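Local coordinates for protein uroporphyrinogen-III synthetase (Pseudomonas syringae pv. tomato, PDB 3RE1) that probably catalyses the cyclisation of the linear tetrapyrrole hydroxymethylbilane to uroporphyrinogen III, with release of water, in porphyrin biosynthesis, at residues Glu83-Asp86 with Glu87-Gln91; Thr104-Ile107 with Leu108-Tyr111; Glu154-Ala157 with Glu158-Arg161. All coordinates share one frame; numbering follows the deposited sequence.

All three contacts are local, each made between successive turns or at the end of one helix, and the three helices belong to beta-alpha-beta units built on the same mixed sheet. Contacts 1 and 2 have centres 15 Å apart and touch directly: Y111 OH stands 2.8 Å from D86 OD1, a probable hydrogen bond, and Y111 CE2 packs at 3.6 Å on I85 CG2, so the ends of helices 75-88 and 102-110 are joined. Contact 3 stands apart on helix 155-162, between strands 143-148 and 166-176 of that sheet: its nearest atoms lie about 17 Å from those of contact 1 and about 11 Å from those of contact 2.

Contact 1 of 3, residues Glu83-Asp86 with Glu87-Gln91; sequences ELID and EVWPQ
I85 and W89 meet where helix 75-88 runs out. The methyl CG2 of I85 lies 3.9 Å from W89 CB and almost as near to CG, so the branch touches the root of the indole and not its far ring. Both torsions serve this meeting: I85 holds CG2 anti to its own N, with CG1 on the N side (chi1 -75°), while W89 CG lies opposite its carbonyl carbon (chi1 -68°). The indole edge, near its plane, faces I85 O, and that oxygen also accepts the W89 N-H at 2.7 Å, with an N-H...O angle of 154°. W89 NE1 donates to I61 O outside the turn, which helps to hold the indole's rotation.

One residue earlier, V88 N donates to L84 O at 3.2 Å; V88 N also makes a weak second bond to I85 O. The methyl CG2 of V88 sits 3.8 Å from L84 O, and the V88 side chain turns to R58, I61 and F62 of helix 54-62. E87 sends an extended chain outward to a salt bridge with R58. A water donates to D86 O at 2.6 Å and, weakly, to W89 O, bridging the carbonyls beyond the last regular bond.

W89 is the first residue to leave helical backbone angles, and P90 follows it. The arrangement is a helix C-terminus, closing the helix of the beta-alpha-beta unit formed by strand 69-72, helix 75-88 and strand 97-99.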
loop_
_atom_site.group_PDB
_atom_site.type_symbol
_atom_site.label_atom_id
_atom_site.label_comp_id
_atom_site.label_asym_id
_atom_site.label_seq_id
_atom_site.Cartn_x
_atom_site.Cartn_y
_atom_site.Cartn_z
ATOM N N GLU A 83 -14.447 -6.676 10.643
ATOM C CA GLU A 83 -14.719 -6.443 12.042
ATOM C C GLU A 83 -15.920 -5.552 12.303
ATOM O O GLU A 83 -16.559 -5.655 13.348
ATOM C CB GLU A 83 -13.478 -5.895 12.754
ATOM C CG GLU A 83 -12.301 -6.898 12.770
ATOM C CD GLU A 83 -12.697 -8.312 13.276
ATOM O OE1 GLU A 83 -13.278 -8.424 14.380
ATOM O OE2 GLU A 83 -12.428 -9.316 12.576
ATOM N N LEU A 84 -16.239 -4.691 11.361
ATOM C CA LEU A 84 -17.407 -3.830 11.510
ATOM C C LEU A 84 -18.705 -4.543 11.075
ATOM O O LEU A 84 -19.700 -4.494 11.794
ATOM C CB LEU A 84 -17.206 -2.551 10.719
ATOM C CG LEU A 84 -16.975 -1.282 11.522
ATOM C CD1 LEU A 84 -15.847 -1.415 12.508
ATOM C CD2 LEU A 84 -16.661 -0.216 10.507
ATOM N N ILE A 85 -18.670 -5.196 9.911
ATOM C CA ILE A 85 -19.769 -5.990 9.418
ATOM C C ILE A 85 -20.188 -6.984 10.496
ATOM O O ILE A 85 -21.337 -7.008 10.924
ATOM C CB ILE A 85 -19.368 -6.777 8.152
ATOM C CG1 ILE A 85 -19.296 -5.843 6.950
ATOM C CG2 ILE A 85 -20.375 -7.839 7.827
ATOM C CD1 ILE A 85 -18.168 -4.829 6.947
ATOM N N ASP A 86 -19.246 -7.807 10.936
ATOM C CA ASP A 86 -19.541 -8.857 11.898
ATOM C C ASP A 86 -20.205 -8.329 13.156
ATOM O O ASP A 86 -20.925 -9.046 13.848
ATOM C CB ASP A 86 -18.269 -9.584 12.289
ATOM C CG ASP A 86 -18.539 -10.737 13.205
ATOM O OD1 ASP A 86 -19.041 -11.767 12.704
ATOM O OD2 ASP A 86 -18.248 -10.605 14.416
ATOM N N GLU A 87 -19.964 -7.067 13.451
ATOM C CA GLU A 87 -20.537 -6.486 14.636
ATOM C C GLU A 87 -21.988 -6.080 14.460
ATOM O O GLU A 87 -22.786 -6.254 15.377
ATOM C CB GLU A 87 -19.718 -5.282 15.034
ATOM C CG GLU A 87 -20.205 -4.552 16.259
ATOM C CD GLU A 87 -19.116 -3.663 16.837
ATOM O OE1 GLU A 87 -18.196 -4.208 17.509
ATOM O OE2 GLU A 87 -19.161 -2.426 16.601
ATOM N N VAL A 88 -22.325 -5.533 13.295
ATOM C CA VAL A 88 -23.685 -5.030 13.023
ATOM C C VAL A 88 -24.567 -6.005 12.224
ATOM O O VAL A 88 -25.748 -6.111 12.480
ATOM C CB VAL A 88 -23.634 -3.659 12.263
ATOM C CG1 VAL A 88 -25.050 -3.101 12.047
ATOM C CG2 VAL A 88 -22.784 -2.650 13.024
ATOM N N TRP A 89 -23.984 -6.696 11.255
ATOM C CA TRP A 89 -24.694 -7.679 10.449
ATOM C C TRP A 89 -24.684 -9.080 11.055
ATOM O O TRP A 89 -23.627 -9.718 11.130
ATOM C CB TRP A 89 -24.066 -7.759 9.055
ATOM C CG TRP A 89 -24.285 -6.528 8.275
ATOM C CD1 TRP A 89 -23.816 -5.282 8.556
ATOM C CD2 TRP A 89 -25.085 -6.402 7.105
ATOM N NE1 TRP A 89 -24.273 -4.399 7.638
ATOM C CE2 TRP A 89 -25.057 -5.055 6.735
ATOM C CE3 TRP A 89 -25.820 -7.299 6.340
ATOM C CZ2 TRP A 89 -25.747 -4.580 5.632
ATOM C CZ3 TRP A 89 -26.485 -6.833 5.245
ATOM C CH2 TRP A 89 -26.456 -5.490 4.903
ATOM N N PRO A 90 -25.859 -9.590 11.464
ATOM C CA PRO A 90 -25.907 -10.965 11.989
ATOM C C PRO A 90 -25.439 -11.972 10.926
ATOM O O PRO A 90 -25.153 -13.117 11.234
ATOM C CB PRO A 90 -27.379 -11.144 12.351
ATOM C CG PRO A 90 -27.875 -9.724 12.603
ATOM C CD PRO A 90 -27.181 -8.930 11.546
ATOM N N GLN A 91 -25.335 -11.512 9.683
ATOM C CA GLN A 91 -24.863 -12.308 8.566
ATOM C C GLN A 91 -24.204 -11.381 7.559
ATOM O O GLN A 91 -24.459 -10.162 7.547
ATOM C CB GLN A 91 -26.034 -13.006 7.887
ATOM C CG GLN A 91 -26.185 -14.458 8.244
ATOM C CD GLN A 91 -27.447 -15.102 7.649
ATOM O OE1 GLN A 91 -27.518 -16.326 7.506
ATOM N NE2 GLN A 91 -28.445 -14.283 7.315
HETATM O O HOH W 1 -23.355 -9.925 13.788
#

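Contact 2 of 3, residues Thr104-Ile107 with Leu108-Tyr111; sequences TGQI and LLDY
Q106 and D110, one turn apart, are joined first by the backbone: D110 N donates to Q106 O at 2.7 Å, with an N-H...O angle of 153°. Their side chains come together beside this bond. The Q106 chain bends at chi2 (-64°), turning its amide forward, towards the next turn, until NE2 stands 3.0 Å from D110 OD1; the amide and carboxylate planes are 43° apart. D110 CG sits opposite its carbonyl carbon, which also brings the carboxylate carbon to 3.3 Å from Q106 O.

Two further rungs run the same way, L109 N to G105 O at 2.9 Å and the longer but straighter L108 N to T104 O at 3.3 Å. Farther out, L108 CG lies 3.5 Å from T104 O, and the buried L108 side chain goes on to W97 of strand 97-99. The T104 hydroxyl, buried too, has a partner in G101 O. The Y111 ring packs on I82 of helix 75-88.

D110 closes the C-terminal end of the helix, where the helix dipole and the nearby Q106 O probably do not favour a carboxylate; the amide NE2 set against it could offset part of that.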
loop_
_atom_site.group_PDB
_atom_site.type_symbol
_atom_site.label_atom_id
_atom_site.label_comp_id
_atom_site.label_asym_id
_atom_site.label_seq_id
_atom_site.Cartn_x
_atom_site.Cartn_y
_atom_site.Cartn_z
ATOM N N THR A 104 -6.256 -9.396 -0.896
ATOM C CA THR A 104 -7.273 -8.737 -0.085
ATOM C C THR A 104 -8.609 -9.435 -0.353
ATOM O O THR A 104 -9.467 -9.576 0.542
ATOM C CB THR A 104 -7.374 -7.210 -0.380
ATOM O OG1 THR A 104 -7.613 -7.008 -1.767
ATOM C CG2 THR A 104 -6.080 -6.499 -0.027
ATOM N N GLY A 105 -8.752 -9.917 -1.582
ATOM C CA GLY A 105 -9.974 -10.562 -1.997
ATOM C C GLY A 105 -10.309 -11.814 -1.223
ATOM O O GLY A 105 -11.491 -12.052 -0.912
ATOM N N GLN A 106 -9.286 -12.629 -0.950
ATOM C CA GLN A 106 -9.478 -13.859 -0.196
ATOM C C GLN A 106 -9.896 -13.535 1.227
ATOM O O GLN A 106 -10.750 -14.202 1.808
ATOM C CB GLN A 106 -8.205 -14.694 -0.186
ATOM C CG GLN A 106 -8.221 -15.913 -1.142
ATOM C CD GLN A 106 -9.274 -17.010 -0.821
ATOM O OE1 GLN A 106 -9.396 -17.974 -1.585
ATOM N NE2 GLN A 106 -10.026 -16.867 0.293
ATOM N N ILE A 107 -9.336 -12.473 1.777
ATOM C CA ILE A 107 -9.675 -12.082 3.128
ATOM C C ILE A 107 -11.179 -11.884 3.258
ATOM O O ILE A 107 -11.808 -12.441 4.175
ATOM C CB ILE A 107 -8.936 -10.809 3.521
ATOM C CG1 ILE A 107 -7.419 -11.071 3.490
ATOM C CG2 ILE A 107 -9.396 -10.342 4.887
ATOM C CD1 ILE A 107 -6.549 -9.819 3.544
ATOM N N LEU A 108 -11.754 -11.127 2.320
ATOM C CA LEU A 108 -13.210 -10.881 2.253
ATOM C C LEU A 108 -13.991 -12.164 1.927
ATOM O O LEU A 108 -15.053 -12.444 2.517
ATOM C CB LEU A 108 -13.522 -9.834 1.185
ATOM C CG LEU A 108 -12.736 -8.522 1.299
ATOM C CD1 LEU A 108 -12.846 -7.786 0.002
ATOM C CD2 LEU A 108 -13.230 -7.681 2.493
ATOM N N LEU A 109 -13.440 -12.936 0.992
ATOM C CA LEU A 109 -14.047 -14.171 0.572
ATOM C C LEU A 109 -14.140 -15.167 1.742
ATOM O O LEU A 109 -15.127 -15.882 1.875
ATOM C CB LEU A 109 -13.240 -14.761 -0.577
ATOM C CG LEU A 109 -13.872 -15.786 -1.510
ATOM C CD1 LEU A 109 -14.134 -17.083 -0.769
ATOM C CD2 LEU A 109 -15.164 -15.206 -2.082
ATOM N N ASP A 110 -13.129 -15.189 2.598
ATOM C CA ASP A 110 -13.152 -16.083 3.750
ATOM C C ASP A 110 -14.300 -15.788 4.703
ATOM O O ASP A 110 -14.871 -16.717 5.264
ATOM C CB ASP A 110 -11.831 -16.034 4.539
ATOM C CG ASP A 110 -10.692 -16.772 3.835
ATOM O OD1 ASP A 110 -10.982 -17.669 2.990
ATOM O OD2 ASP A 110 -9.507 -16.452 4.141
ATOM N N TYR A 111 -14.619 -14.510 4.905
ATOM C CA TYR A 111 -15.685 -14.149 5.852
ATOM C C TYR A 111 -17.069 -14.365 5.254
ATOM O O TYR A 111 -18.081 -14.106 5.905
ATOM C CB TYR A 111 -15.556 -12.702 6.290
ATOM C CG TYR A 111 -16.606 -12.267 7.274
ATOM C CD1 TYR A 111 -16.654 -12.813 8.552
ATOM C CD2 TYR A 111 -17.557 -11.293 6.933
ATOM C CE1 TYR A 111 -17.624 -12.412 9.460
ATOM C CE2 TYR A 111 -18.515 -10.893 7.841
ATOM C CZ TYR A 111 -18.544 -11.455 9.100
ATOM O OH TYR A 111 -19.472 -11.074 10.033
#

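Contact 3 of 3, residues Glu154-Ala157 with Glu158-Arg161; sequences ELLA and EQLR
Four backbone bonds link E154-A157 to E158-R161 in i to i+4 steps, from E158 N to E154 O at 2.9 Å through to R161 N to A157 O at 2.8 Å, the last being close to straight at 172°; that from Q159 N to L155 O is less certain, as the place of its oxygen is less sure. Of the side chains, L155 lies exposed, and the partly exposed Q159 crosses it obliquely, L155 CG and Q159 OE1 approaching to 3.3 Å. L155 swings CG away from its N (chi1 177°), and Q159 keeps an extended chain beyond CG, laying its amide across the leucine. L156 CD1 meets Q159 OE1 from a second direction, at 3.8 Å.

On the other flank R161 stretches out from CG to NE and brings NH1 within 3.1 Å of E158 OE2, a salt bridge whose hydrogen bond is weak; the carboxylate oxygen comes in the guanidinium plane, at its edge. A157 CB sits over one face of that group, 4.0 Å above the plane and offset toward the rim.

E154 is anchored by R148 and Y169, and R161 NH2 by V167 O. A157 packs on V167 and Y169 of strand 166-176, while L156 and L160 pack on I71 of strand 69-72 and on L128, seating helix 155-162 against the mixed sheet.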
loop_
_atom_site.group_PDB
_atom_site.type_symbol
_atom_site.label_atom_id
_atom_site.label_comp_id
_atom_site.label_asym_id
_atom_site.label_seq_id
_atom_site.Cartn_x
_atom_site.Cartn_y
_atom_site.Cartn_z
ATOM N N GLU A 154 -6.822 8.581 -5.913
ATOM C CA GLU A 154 -8.155 9.043 -6.314
ATOM C C GLU A 154 -8.561 8.542 -7.697
ATOM O O GLU A 154 -9.656 8.812 -8.176
ATOM C CB GLU A 154 -8.220 10.571 -6.258
ATOM C CG GLU A 154 -7.865 11.137 -4.894
ATOM C CD GLU A 154 -8.813 10.670 -3.800
ATOM O OE1 GLU A 154 -10.058 10.550 -4.046
ATOM O OE2 GLU A 154 -8.296 10.447 -2.679
ATOM N N LEU A 155 -7.670 7.787 -8.327
ATOM C CA LEU A 155 -7.893 7.325 -9.689
ATOM C C LEU A 155 -9.200 6.559 -9.875
ATOM O O LEU A 155 -10.023 6.919 -10.741
ATOM C CB LEU A 155 -6.728 6.489 -10.178
ATOM C CG LEU A 155 -6.940 5.925 -11.574
ATOM C CD1 LEU A 155 -7.228 7.050 -12.572
ATOM C CD2 LEU A 155 -5.750 5.135 -12.001
ATOM N N LEU A 156 -9.384 5.521 -9.070
ATOM C CA LEU A 156 -10.583 4.697 -9.157
ATOM C C LEU A 156 -11.893 5.467 -8.999
ATOM O O LEU A 156 -12.788 5.360 -9.843
ATOM C CB LEU A 156 -10.554 3.605 -8.105
ATOM C CG LEU A 156 -11.494 2.447 -8.455
ATOM C CD1 LEU A 156 -11.063 1.801 -9.771
ATOM C CD2 LEU A 156 -11.480 1.445 -7.313
ATOM N N ALA A 157 -11.979 6.257 -7.929
ATOM C CA ALA A 157 -13.127 7.095 -7.686
ATOM C C ALA A 157 -13.383 8.062 -8.846
ATOM O O ALA A 157 -14.541 8.251 -9.269
ATOM C CB ALA A 157 -12.943 7.845 -6.365
ATOM N N GLU A 158 -12.316 8.654 -9.367
ATOM C CA GLU A 158 -12.434 9.631 -10.469
ATOM C C GLU A 158 -12.888 8.951 -11.744
ATOM O O GLU A 158 -13.737 9.481 -12.482
ATOM C CB GLU A 158 -11.110 10.364 -10.689
ATOM C CG GLU A 158 -10.780 11.390 -9.581
ATOM C CD GLU A 158 -11.818 12.496 -9.498
ATOM O OE1 GLU A 158 -12.190 13.037 -10.561
ATOM O OE2 GLU A 158 -12.281 12.824 -8.389
ATOM N N GLN A 159 -12.383 7.750 -11.972
ATOM C CA GLN A 159 -12.841 6.968 -13.135
ATOM C C GLN A 159 -14.347 6.607 -12.987
ATOM O O GLN A 159 -15.135 6.772 -13.911
ATOM C CB GLN A 159 -12.015 5.706 -13.265
ATOM C CG GLN A 159 -10.542 6.004 -13.423
ATOM C CD GLN A 159 -9.697 4.753 -13.465
ATOM O OE1 GLN A 159 -9.512 4.063 -12.440
ATOM N NE2 GLN A 159 -9.181 4.437 -14.657
ATOM N N LEU A 160 -14.740 6.151 -11.803
ATOM C CA LEU A 160 -16.112 5.852 -11.550
ATOM C C LEU A 160 -17.022 7.100 -11.733
ATOM O O LEU A 160 -18.018 7.038 -12.464
ATOM C CB LEU A 160 -16.233 5.329 -10.132
ATOM C CG LEU A 160 -15.695 3.927 -9.938
ATOM C CD1 LEU A 160 -15.783 3.552 -8.462
ATOM C CD2 LEU A 160 -16.507 2.948 -10.795
ATOM N N ARG A 161 -16.688 8.218 -11.079
ATOM C CA ARG A 161 -17.500 9.408 -11.200
ATOM C C ARG A 161 -17.609 9.866 -12.650
ATOM O O ARG A 161 -18.673 10.258 -13.107
ATOM C CB ARG A 161 -16.921 10.533 -10.341
ATOM C CG ARG A 161 -17.146 10.365 -8.865
ATOM C CD ARG A 161 -16.399 11.427 -8.072
ATOM N NE ARG A 161 -16.399 11.083 -6.640
ATOM C CZ ARG A 161 -15.364 11.218 -5.805
ATOM N NH1 ARG A 161 -14.198 11.699 -6.234
ATOM N NH2 ARG A 161 -15.498 10.861 -4.539
#